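PDB 3MZ2: glycerophosphoryl diester phosphodiesterase from Parabacteroides distasonis, which probably hydrolyses glycerophosphodiesters to glycerol 3-phosphate and an alcohol. Local coordinates for residues S35-G40 / T63-P68; S234-D239 / E264-I269. All coordinates share one frame; numbering follows the deposited sequence.

Contact 1 (S35-G40 / T63-P68); sequences SGHRGG and TFEIDP. With SO4 (sulfate ion), chain C; SO4 (sulfate ion), chain G.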
ATOM      1  N   SER A  35       6.218   0.915 -21.193  1.00 10.75           N
ATOM      2  CA  SER A  35       6.666   0.324 -19.920  1.00 11.12           C
ATOM      3  C   SER A  35       5.859  -0.928 -19.640  1.00 12.74           C
ATOM      4  O   SER A  35       4.638  -0.925 -19.795  1.00 12.14           O
ATOM      5  CB  SER A  35       6.534   1.361 -18.796  1.00 11.10           C
ATOM      6  OG  SER A  35       7.191   0.955 -17.618  1.00 11.59           O
ATOM      7  N   GLY A  36       6.543  -2.014 -19.285  1.00 12.50           N
ATOM      8  CA  GLY A  36       5.913  -3.276 -18.981  1.00 12.85           C
ATOM      9  C   GLY A  36       5.410  -3.265 -17.572  1.00 13.98           C
ATOM     10  O   GLY A  36       6.206  -3.284 -16.620  1.00 14.52           O
ATOM     11  N   HIS A  37       4.096  -3.227 -17.408  1.00 13.07           N
ATOM     12  CA  HIS A  37       3.448  -3.370 -16.104  1.00 15.63           C
ATOM     13  C   HIS A  37       3.714  -4.731 -15.477  1.00 16.47           C
ATOM     14  O   HIS A  37       3.425  -5.800 -16.064  1.00 15.57           O
ATOM     15  CB  HIS A  37       1.942  -3.184 -16.265  1.00 15.05           C
ATOM     16  CG  HIS A  37       1.170  -3.155 -14.979  1.00 17.56           C
ATOM     17  ND1 HIS A  37       0.293  -4.154 -14.614  1.00 17.88           N
ATOM     18  CD2 HIS A  37       1.108  -2.224 -13.994  1.00 20.84           C
ATOM     19  CE1 HIS A  37      -0.280  -3.845 -13.464  1.00 18.64           C
ATOM     20  NE2 HIS A  37       0.185  -2.670 -13.074  1.00 18.95           N
ATOM     21  N   ARG A  38       4.255  -4.677 -14.253  1.00 18.76           N
ATOM     22  CA  ARG A  38       4.648  -5.864 -13.483  1.00 20.99           C
ATOM     23  C   ARG A  38       5.544  -6.713 -14.344  1.00 20.06           C
ATOM     24  O   ARG A  38       5.500  -7.926 -14.245  1.00 23.53           O
ATOM     25  CB  ARG A  38       3.440  -6.684 -12.989  1.00 19.58           C
ATOM     26  CG  ARG A  38       2.421  -5.976 -12.125  1.00 23.97           C
ATOM     27  CD  ARG A  38       1.306  -6.930 -11.692  1.00 24.70           C
ATOM     28  NE  ARG A  38       0.094  -6.294 -11.166  1.00 26.93           N
ATOM     29  CZ  ARG A  38      -1.116  -6.853 -11.161  1.00 29.20           C
ATOM     30  NH1 ARG A  38      -1.298  -8.080 -11.619  1.00 32.17           N
ATOM     31  NH2 ARG A  38      -2.161  -6.191 -10.667  1.00 29.67           N
ATOM     32  N   GLY A  39       6.303  -6.073 -15.243  1.00 21.05           N
ATOM     33  CA  GLY A  39       7.135  -6.693 -16.218  1.00 20.81           C
ATOM     34  C   GLY A  39       6.597  -7.027 -17.591  1.00 21.68           C
ATOM     35  O   GLY A  39       7.341  -7.413 -18.455  1.00 22.38           O
ATOM     36  N   GLY A  40       5.294  -6.833 -17.825  1.00 20.15           N
ATOM     37  CA  GLY A  40       4.610  -7.417 -18.988  1.00 19.39           C
ATOM     38  C   GLY A  40       4.307  -8.894 -18.727  1.00 19.86           C
ATOM     39  O   GLY A  40       4.915  -9.516 -17.844  1.00 19.28           O
ATOM     40  N   THR A  63      10.844   0.010 -20.528  1.00 10.72           N
ATOM     41  CA  THR A  63      11.187  -0.003 -19.123  1.00 10.56           C
ATOM     42  C   THR A  63      10.268  -1.010 -18.451  1.00 10.96           C
ATOM     43  O   THR A  63       9.315  -1.482 -19.064  1.00 10.53           O
ATOM     44  CB  THR A  63      10.995   1.350 -18.464  1.00 11.00           C
ATOM     45  OG1 THR A  63       9.651   1.788 -18.699  1.00 10.32           O
ATOM     46  CG2 THR A  63      11.976   2.371 -19.066  1.00 11.68           C
ATOM     47  N   PHE A  64      10.606  -1.399 -17.229  1.00 10.17           N
ATOM     48  CA  PHE A  64       9.818  -2.404 -16.500  1.00 11.45           C
ATOM     49  C   PHE A  64       9.479  -1.922 -15.092  1.00 12.13           C
ATOM     50  O   PHE A  64      10.356  -1.658 -14.296  1.00 11.88           O
ATOM     51  CB  PHE A  64      10.578  -3.748 -16.453  1.00 11.48           C
ATOM     52  CG  PHE A  64      10.847  -4.321 -17.831  1.00 11.63           C
ATOM     53  CD1 PHE A  64       9.808  -4.831 -18.551  1.00 13.27           C
ATOM     54  CD2 PHE A  64      12.067  -4.245 -18.415  1.00 13.92           C
ATOM     55  CE1 PHE A  64      10.010  -5.358 -19.827  1.00 11.61           C
ATOM     56  CE2 PHE A  64      12.279  -4.743 -19.708  1.00 14.58           C
ATOM     57  CZ  PHE A  64      11.220  -5.269 -20.431  1.00 13.41           C
ATOM     58  N   GLU A  65       8.191  -1.918 -14.800  1.00 11.89           N
ATOM     59  CA  GLU A  65       7.671  -1.590 -13.484  1.00 12.45           C
ATOM     60  C   GLU A  65       7.521  -2.927 -12.762  1.00 11.99           C
ATOM     61  O   GLU A  65       6.937  -3.856 -13.301  1.00 13.01           O
ATOM     62  CB  GLU A  65       6.320  -0.914 -13.667  1.00 13.18           C
ATOM     63  CG  GLU A  65       5.732  -0.478 -12.351  1.00 16.47           C
ATOM     64  CD  GLU A  65       4.771  -1.450 -11.725  1.00 22.39           C
ATOM     65  OE1 GLU A  65       4.435  -2.496 -12.310  1.00 25.21           O
ATOM     66  OE2 GLU A  65       4.337  -1.124 -10.596  1.00 27.73           O
ATOM     67  N   ILE A  66       8.115  -3.068 -11.579  1.00 11.24           N
ATOM     68  CA  ILE A  66       8.199  -4.348 -10.905  1.00 11.45           C
ATOM     69  C   ILE A  66       7.794  -4.211  -9.436  1.00 11.20           C
ATOM     70  O   ILE A  66       7.714  -3.090  -8.881  1.00 11.71           O
ATOM     71  CB  ILE A  66       9.633  -4.954 -11.086  1.00 11.13           C
ATOM     72  CG1 ILE A  66      10.703  -4.042 -10.490  1.00 10.89           C
ATOM     73  CG2 ILE A  66       9.900  -5.176 -12.591  1.00  9.46           C
ATOM     74  CD1 ILE A  66      12.170  -4.549 -10.570  1.00 12.37           C
ATOM     75  N   ASP A  67       7.570  -5.365  -8.803  1.00 11.80           N
ATOM     76  CA  ASP A  67       6.985  -5.467  -7.468  1.00 11.90           C
ATOM     77  C   ASP A  67       7.934  -6.127  -6.445  1.00 12.82           C
ATOM     78  O   ASP A  67       7.865  -7.341  -6.226  1.00 13.24           O
ATOM     79  CB  ASP A  67       5.669  -6.289  -7.537  1.00 12.89           C
ATOM     80  CG  ASP A  67       4.648  -5.666  -8.471  1.00 14.67           C
ATOM     81  OD1 ASP A  67       4.213  -4.540  -8.142  1.00 19.24           O
ATOM     82  OD2 ASP A  67       4.293  -6.288  -9.487  1.00 16.44           O
ATOM     83  N   PRO A  68       8.816  -5.334  -5.804  1.00 13.81           N
ATOM     84  CA  PRO A  68       9.718  -5.867  -4.782  1.00 12.55           C
ATOM     85  C   PRO A  68       8.984  -6.152  -3.479  1.00 12.48           C
ATOM     86  O   PRO A  68       8.156  -5.358  -3.031  1.00 12.92           O
ATOM     87  CB  PRO A  68      10.773  -4.763  -4.582  1.00 13.57           C
ATOM     88  CG  PRO A  68      10.401  -3.643  -5.447  1.00 15.42           C
ATOM     89  CD  PRO A  68       9.033  -3.900  -6.029  1.00 13.55           C
TER
HETATM   90  S   SO4 C   2      -0.709  -2.765  -9.801  1.00 35.88           S
HETATM   91  O1  SO4 C   2       0.443  -3.634 -10.045  1.00 34.99           O
HETATM   92  O2  SO4 C   2      -0.439  -1.475 -10.441  1.00 34.93           O
HETATM   93  O3  SO4 C   2      -1.957  -3.317 -10.358  1.00 34.43           O
HETATM   94  O4  SO4 C   2      -0.917  -2.709  -8.332  1.00 37.04           O
HETATM   95  S   SO4 G   9      -4.737  -8.771 -12.692  1.00 63.42           S
HETATM   96  O1  SO4 G   9      -5.067 -10.063 -13.310  1.00 62.27           O
HETATM   97  O2  SO4 G   9      -3.518  -8.253 -13.301  1.00 63.24           O
HETATM   98  O3  SO4 G   9      -5.844  -7.839 -12.910  1.00 64.00           O
HETATM   99  O4  SO4 G   9      -4.459  -8.881 -11.255  1.00 62.98           O

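Contact 2 (S234-D239 / E264-I269); sequences STAPSD and ESDRPI. With SO4 (sulfate ion), chain F.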
ATOM      1  N   SER A 234      -1.543   4.199 -17.718  1.00 11.13           N
ATOM      2  CA  SER A 234      -1.483   2.771 -17.511  1.00 11.75           C
ATOM      3  C   SER A 234      -2.764   2.192 -18.054  1.00 12.75           C
ATOM      4  O   SER A 234      -3.857   2.548 -17.594  1.00 13.30           O
ATOM      5  CB  SER A 234      -1.401   2.398 -16.058  1.00 11.51           C
ATOM      6  OG  SER A 234      -1.431   0.963 -15.953  1.00 13.63           O
ATOM      7  N   THR A 235      -2.619   1.298 -19.026  1.00 11.83           N
ATOM      8  CA  THR A 235      -3.731   0.598 -19.632  1.00 11.52           C
ATOM      9  C   THR A 235      -4.062  -0.722 -18.907  1.00 11.74           C
ATOM     10  O   THR A 235      -5.005  -1.430 -19.283  1.00 12.32           O
ATOM     11  CB  THR A 235      -3.478   0.331 -21.124  1.00 11.34           C
ATOM     12  OG1 THR A 235      -2.258  -0.373 -21.304  1.00 10.46           O
ATOM     13  CG2 THR A 235      -3.442   1.673 -21.906  1.00 12.52           C
ATOM     14  N   ALA A 236      -3.311  -1.042 -17.852  1.00 10.72           N
ATOM     15  CA  ALA A 236      -3.502  -2.333 -17.189  1.00 11.91           C
ATOM     16  C   ALA A 236      -4.940  -2.520 -16.700  1.00 12.06           C
ATOM     17  O   ALA A 236      -5.536  -3.553 -16.925  1.00 14.89           O
ATOM     18  CB  ALA A 236      -2.444  -2.547 -16.035  1.00 10.98           C
ATOM     19  N   PRO A 237      -5.523  -1.510 -16.055  1.00 14.29           N
ATOM     20  CA  PRO A 237      -6.921  -1.715 -15.599  1.00 15.89           C
ATOM     21  C   PRO A 237      -7.970  -1.398 -16.637  1.00 15.83           C
ATOM     22  O   PRO A 237      -9.196  -1.674 -16.465  1.00 16.76           O
ATOM     23  CB  PRO A 237      -7.038  -0.733 -14.405  1.00 15.91           C
ATOM     24  CG  PRO A 237      -5.986   0.229 -14.548  1.00 17.01           C
ATOM     25  CD  PRO A 237      -4.939  -0.266 -15.543  1.00 14.91           C
ATOM     26  N   SER A 238      -7.516  -0.788 -17.721  1.00 13.60           N
ATOM     27  CA  SER A 238      -8.447  -0.171 -18.673  1.00 14.28           C
ATOM     28  C   SER A 238      -8.305  -0.846 -20.042  1.00 13.91           C
ATOM     29  O   SER A 238      -8.865  -1.935 -20.252  1.00 14.92           O
ATOM     30  CB  SER A 238      -8.215   1.336 -18.710  1.00 14.02           C
ATOM     31  OG  SER A 238      -6.816   1.641 -18.899  1.00 15.17           O
ATOM     32  N   ASP A 239      -7.576  -0.252 -20.969  1.00 13.04           N
ATOM     33  CA  ASP A 239      -7.586  -0.752 -22.345  1.00 14.29           C
ATOM     34  C   ASP A 239      -6.999  -2.139 -22.521  1.00 13.19           C
ATOM     35  O   ASP A 239      -7.355  -2.817 -23.475  1.00 13.45           O
ATOM     36  CB  ASP A 239      -6.953   0.260 -23.301  1.00 14.52           C
ATOM     37  CG  ASP A 239      -7.512   1.657 -23.099  1.00 17.73           C
ATOM     38  OD1 ASP A 239      -8.614   1.894 -23.595  1.00 22.48           O
ATOM     39  OD2 ASP A 239      -6.920   2.463 -22.332  1.00 21.57           O
ATOM     40  N   GLU A 264       2.056   2.403 -20.080  1.00 10.02           N
ATOM     41  CA  GLU A 264       2.347   1.244 -19.225  1.00 11.39           C
ATOM     42  C   GLU A 264       1.258   0.196 -19.401  1.00 11.15           C
ATOM     43  O   GLU A 264       0.072   0.494 -19.246  1.00 10.28           O
ATOM     44  CB  GLU A 264       2.431   1.625 -17.752  1.00 12.14           C
ATOM     45  CG  GLU A 264       2.732   0.448 -16.834  1.00 14.61           C
ATOM     46  CD  GLU A 264       2.479   0.781 -15.380  1.00 15.54           C
ATOM     47  OE1 GLU A 264       1.309   0.970 -14.981  1.00 20.67           O
ATOM     48  OE2 GLU A 264       3.442   0.877 -14.652  1.00 18.52           O
ATOM     49  N   SER A 265       1.671  -1.037 -19.698  1.00 11.17           N
ATOM     50  CA  SER A 265       0.748  -2.079 -20.115  1.00 10.82           C
ATOM     51  C   SER A 265       1.182  -3.448 -19.679  1.00 10.56           C
ATOM     52  O   SER A 265       2.414  -3.736 -19.623  1.00  9.90           O
ATOM     53  CB  SER A 265       0.602  -2.010 -21.652  1.00 10.89           C
ATOM     54  OG  SER A 265      -0.215  -3.018 -22.202  1.00 11.51           O
ATOM     55  N   ASP A 266       0.204  -4.329 -19.425  1.00 11.23           N
ATOM     56  CA  ASP A 266       0.471  -5.744 -19.216  1.00 11.61           C
ATOM     57  C   ASP A 266       0.810  -6.414 -20.557  1.00 12.11           C
ATOM     58  O   ASP A 266       1.275  -7.530 -20.554  1.00 12.00           O
ATOM     59  CB  ASP A 266      -0.724  -6.478 -18.579  1.00 11.27           C
ATOM     60  CG  ASP A 266      -0.906  -6.161 -17.109  1.00 14.07           C
ATOM     61  OD1 ASP A 266       0.105  -5.940 -16.438  1.00 16.26           O
ATOM     62  OD2 ASP A 266      -2.071  -6.132 -16.637  1.00 13.32           O
ATOM     63  N   ARG A 267       0.554  -5.711 -21.673  1.00 11.75           N
ATOM     64  CA  ARG A 267       0.721  -6.219 -23.012  1.00 12.38           C
ATOM     65  C   ARG A 267       1.674  -5.360 -23.843  1.00 13.16           C
ATOM     66  O   ARG A 267       1.315  -4.913 -24.915  1.00 12.66           O
ATOM     67  CB  ARG A 267      -0.631  -6.280 -23.713  1.00 12.54           C
ATOM     68  CG  ARG A 267      -1.722  -7.070 -22.994  1.00 14.37           C
ATOM     69  CD  ARG A 267      -3.030  -6.955 -23.773  1.00 15.60           C
ATOM     70  NE  ARG A 267      -4.144  -7.642 -23.112  1.00 15.96           N
ATOM     71  CZ  ARG A 267      -4.424  -8.942 -23.231  1.00 18.81           C
ATOM     72  NH1 ARG A 267      -3.683  -9.724 -24.002  1.00 21.26           N
ATOM     73  NH2 ARG A 267      -5.475  -9.462 -22.596  1.00 23.78           N
ATOM     74  N   PRO A 268       2.898  -5.134 -23.340  1.00 12.50           N
ATOM     75  CA  PRO A 268       3.810  -4.194 -24.026  1.00 11.81           C
ATOM     76  C   PRO A 268       4.146  -4.521 -25.488  1.00 12.94           C
ATOM     77  O   PRO A 268       4.439  -3.620 -26.287  1.00 13.68           O
ATOM     78  CB  PRO A 268       5.062  -4.247 -23.158  1.00 10.97           C
ATOM     79  CG  PRO A 268       4.989  -5.601 -22.464  1.00 10.90           C
ATOM     80  CD  PRO A 268       3.547  -5.789 -22.183  1.00 11.97           C
ATOM     81  N   ILE A 269       4.170  -5.810 -25.830  1.00 13.21           N
ATOM     82  CA  ILE A 269       4.443  -6.256 -27.202  1.00 14.84           C
ATOM     83  C   ILE A 269       3.280  -5.870 -28.084  1.00 14.50           C
ATOM     84  O   ILE A 269       3.459  -5.375 -29.200  1.00 14.36           O
ATOM     85  CB  ILE A 269       4.770  -7.750 -27.305  1.00 15.70           C
ATOM     86  CG1 ILE A 269       5.998  -8.089 -26.435  1.00 15.57           C
ATOM     87  CG2 ILE A 269       5.048  -8.135 -28.830  1.00 16.10           C
ATOM     88  CD1 ILE A 269       6.167  -9.565 -26.213  1.00 15.83           C
TER
HETATM   89  S   SO4 F   8      -7.419  -9.703 -19.371  1.00 69.78           S
HETATM   90  O1  SO4 F   8      -7.216 -11.035 -19.944  1.00 70.21           O
HETATM   91  O2  SO4 F   8      -7.098  -8.680 -20.369  1.00 69.41           O
HETATM   92  O3  SO4 F   8      -8.813  -9.553 -18.953  1.00 70.26           O
HETATM   93  O4  SO4 F   8      -6.569  -9.552 -18.190  1.00 70.19           O
HETATM   94  O   HOH W   1      -4.603  -6.120 -17.468  1.00 15.28           O

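Contact 1 (S35-G40 / T63-P68)
Strands 33-36 and 63-70, joined through helix 50-59, form a parallel beta-alpha-beta unit of the TIM barrel, and this contact follows them to their C-terminal ends, where barrel enzymes place their active sites. Gly36 N gives its hydrogen to Thr63 O at 2.8 Å, and Gly36 O accepts from Glu65 N and Gly39 N, which reach it from opposite faces of its carbonyl plane. Beyond the strand end the pairing passes to a side chain: Glu65, its CG anti to the backbone N (chi1 -177°) and its chain bent at chi2, brings OE1 to Arg38 N at 2.9 Å, nearly along the C-O axis. Its carboxylate lies almost parallel to the His37 ring, planes 4° apart. Arg38 CG covers one face of that ring, towards the rim, and sits 3.2 Å from Asp67 OD2, an oxygen bonded to Asn48. His37 NE2 binds O2 of a sulfate at 3.0 Å. Arg38 NE meets O1 of the same ion almost straight on, at 2.9 Å; Arg38 NH2 adds O3, and His80 also binds the ion. His37 ND1 is hydrogen-bonded to Asp266. Histidine and arginine thus converge on a tetrahedral oxyanion, with the carboxylates of Glu65 and Asp67 nearby. Although the sulfate probably came from the crystallisation liquor, its place is consistent with a pocket for the phosphate of a diester.

Contact 2 (S234-D239 / E264-I269)
Glu264 reaches across to Ser234 at the C-terminal ends of two neighbouring parallel barrel strands, 262-265 and 231-234, and its side chain can be followed outward. CB packs 4.1 Å from Ser234 CA. CG stands anti to the backbone N (chi1 -180°) and the chain stays extended beyond it, which brings the carboxylate to the Ser234 hydroxyl. At the tip OE1 accepts the Ser234 hydroxyl hydrogen at 2.9 Å, using the anti lone pair, the one turned away from OE2; Ser234 CB closes to 3.2 Å of the same oxygen. Ser234 OG, having donated that proton, also receives a weak bond from Ala236 N. The carbonyl at the root of Glu264 is engaged as well, since Thr235 N meets its oxygen at 2.8 Å almost straight on, with a C=O...N angle of 176°. Glu264 is thus held at both ends, its carboxylate by Ser234 and its carbonyl by Thr235.

Past the strand ends the two segments remain in touch through smaller contacts. Thr235 OG1 touches Ser265 CB at 3.3 Å, and both hydroxyls are bonded to Asp240 OD1. Ser265 OG also accepts from Arg267 N at 2.9 Å, an ST turn that leads into helix 268-275, with Arg267 at its N-cap. Asp266 OD2 rests 3.7 Å from Ala236 CB. A water lies within hydrogen-bonding distance of both OD2 and Ala236 O, though which acceptors take its protons is not settled; the other oxygen, OD1, is hydrogen-bonded to His37. The serine hydroxyl thus restrains the rotation of the Glu264 carboxylate while Thr235 N anchors the strand end, and the shared tie of the Thr235 and Ser265 hydroxyls to Asp240 connects the segments indirectly.

Both contacts are largely buried and belong to the same barrel sheet, in which strands 33-36 and 262-265 are neighbours; contact 1 lies near the centre of the chain, contact 2 about 11 Å from it, centre to centre. Their shared boundary is His37, whose N probably bonds to Ser265 O and whose ND1 lies 2.6 Å from Asp266 OD1, a probable hydrogen bond. Asp266, in contact 2, is therefore placed to orient the imidazole that meets sulfate in contact 1. The chemistry differs accordingly: a histidine and an arginine converge on an anion in contact 1, whereas in contact 2 a serine hydroxyl and a backbone N-H grip one glutamate at the strand end.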